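Local coordinates for mediator of RNA polymerase II transcription subunit 18 (Schizosaccharomyces pombe, PDB 3C0T), which is a subunit of the Mediator complex, the coactivator that relays signals from gene-specific regulatory proteins to the basal RNA polymerase II transcription machinery, at residues Val9-Ser12 / Arg13-Glu16. Sequence-based numbering, arbitrary orientation.
Sequences VVPS and RRFE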
loop_
_atom_site.group_PDB
_atom_site.type_symbol
_atom_site.label_atom_id
_atom_site.label_comp_id
_atom_site.label_asym_id
_atom_site.label_seq_id
_atom_site.Cartn_x
_atom_site.Cartn_y
_atom_site.Cartn_z
ATOM N N VAL A 9 1.391 13.079 1.381
ATOM C CA VAL A 9 1.652 12.812 2.786
ATOM C C VAL A 9 0.799 13.754 3.640
ATOM O O VAL A 9 0.636 14.928 3.313
ATOM C CB VAL A 9 3.171 12.993 3.091
ATOM C CG1 VAL A 9 3.495 14.461 3.329
ATOM C CG2 VAL A 9 3.574 12.143 4.263
ATOM N N VAL A 10 0.233 13.226 4.720
ATOM C CA VAL A 10 -0.611 14.009 5.621
ATOM C C VAL A 10 -0.038 13.963 7.029
ATOM O O VAL A 10 -0.001 12.905 7.649
ATOM C CB VAL A 10 -2.048 13.442 5.680
ATOM C CG1 VAL A 10 -2.861 14.162 6.750
ATOM C CG2 VAL A 10 -2.719 13.581 4.323
ATOM N N PRO A 11 0.421 15.111 7.553
ATOM C CA PRO A 11 0.991 15.183 8.904
ATOM C C PRO A 11 -0.027 14.715 9.937
ATOM O O PRO A 11 -1.223 14.953 9.793
ATOM C CB PRO A 11 1.318 16.668 9.065
ATOM C CG PRO A 11 1.593 17.106 7.656
ATOM C CD PRO A 11 0.495 16.422 6.885
ATOM N N SER A 12 0.448 14.056 10.983
ATOM C CA SER A 12 -0.434 13.557 12.026
ATOM C C SER A 12 -1.361 14.630 12.613
ATOM O O SER A 12 -2.518 14.352 12.949
ATOM C CB SER A 12 0.404 12.928 13.141
ATOM O OG SER A 12 -0.432 12.221 14.032
ATOM N N ARG A 13 -0.862 15.856 12.742
ATOM C CA ARG A 13 -1.678 16.938 13.294
ATOM C C ARG A 13 -2.864 17.320 12.408
ATOM O O ARG A 13 -3.864 17.840 12.899
ATOM C CB ARG A 13 -0.822 18.183 13.568
ATOM C CG ARG A 13 0.230 18.485 12.503
ATOM C CD ARG A 13 0.838 19.865 12.717
ATOM N NE ARG A 13 -0.071 20.909 12.253
ATOM C CZ ARG A 13 -0.090 21.378 11.008
ATOM N NH1 ARG A 13 0.764 20.900 10.105
ATOM N NH2 ARG A 13 -0.979 22.302 10.656
ATOM N N ARG A 14 -2.765 17.060 11.109
ATOM C CA ARG A 14 -3.854 17.407 10.202
ATOM C C ARG A 14 -4.787 16.244 9.878
ATOM O O ARG A 14 -5.785 16.419 9.173
ATOM C CB ARG A 14 -3.290 17.981 8.906
ATOM C CG ARG A 14 -2.630 19.339 9.076
ATOM C CD ARG A 14 -2.210 19.884 7.731
ATOM N NE ARG A 14 -3.348 19.906 6.819
ATOM C CZ ARG A 14 -3.304 19.476 5.562
ATOM N NH1 ARG A 14 -2.173 18.992 5.059
ATOM N NH2 ARG A 14 -4.400 19.518 4.816
ATOM N N PHE A 15 -4.479 15.067 10.412
ATOM C CA PHE A 15 -5.288 13.883 10.161
ATOM C C PHE A 15 -6.793 14.079 10.328
ATOM O O PHE A 15 -7.570 13.760 9.425
ATOM C CB PHE A 15 -4.842 12.731 11.063
ATOM C CG PHE A 15 -5.642 11.467 10.866
ATOM C CD1 PHE A 15 -5.373 10.616 9.796
ATOM C CD2 PHE A 15 -6.681 11.143 11.734
ATOM C CE1 PHE A 15 -6.128 9.459 9.592
ATOM C CE2 PHE A 15 -7.447 9.984 11.539
ATOM C CZ PHE A 15 -7.169 9.143 10.468
ATOM N N GLU A 16 -7.215 14.590 11.478
ATOM C CA GLU A 16 -8.644 14.764 11.707
ATOM C C GLU A 16 -9.310 15.612 10.624
ATOM O O GLU A 16 -10.328 15.217 10.053
ATOM C CB GLU A 16 -8.901 15.390 13.082
ATOM C CG GLU A 16 -10.370 15.326 13.504
ATOM C CD GLU A 16 -10.649 16.001 14.847
ATOM O OE1 GLU A 16 -11.665 15.632 15.494
ATOM O OE2 GLU A 16 -9.865 16.900 15.241
HETATM O O HOH W 1 -5.356 15.069 13.788
#
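Arg14 N donates to Pro11 O at 2.9 Å (N-H...O angle 144°) and Phe15 N to Ser12 O at 3.3 Å, two successive i to i+3 bonds that coil the backbone between strand 2-10 and helix 15-25. In both the donor stands well above the carbonyl plane and off the lone pairs, 72° out of the plane for Phe15 N. Ser12 O has a second partner: a water gives it a hydrogen at 3.0 Å and accepts one from Glu16 N, also at 3.0 Å, so the water bridges a carbonyl and an amide that do not meet directly. Val10, the buried member, is turned so that CG1 lies anti to its backbone N (chi1 173°); this methyl packs against the start of the helix, 4.1 Å from Phe15 N. Two arginine chains touch the Pro11 ring at different atoms. Its CB touches Arg13 CG at 4.0 Å, while CD comes 4.1 Å from Arg14 NH1, the Arg14 chain running alongside the ring in the same direction. Arg14 CG lies 3.6 Å above one face of the Arg13 guanidinium, offset toward its rim. The other end of Arg14 reaches farther, NH2 bonding to Phe199 O near the C-terminus. With CG anti to the backbone N, the Phe15 ring leads away to stack on Trp165 of strand 165-173, whose backbone also pairs with Val10. Together these contacts form a strand-to-helix connection at the surface of the Med18 fold: two overlapping type I beta turns, Pro11-Arg14 and Ser12-Phe15, lead from strand 2-10, paired with both 95-104 and 165-173 in the antiparallel sheet, into the first turn of helix 15-25.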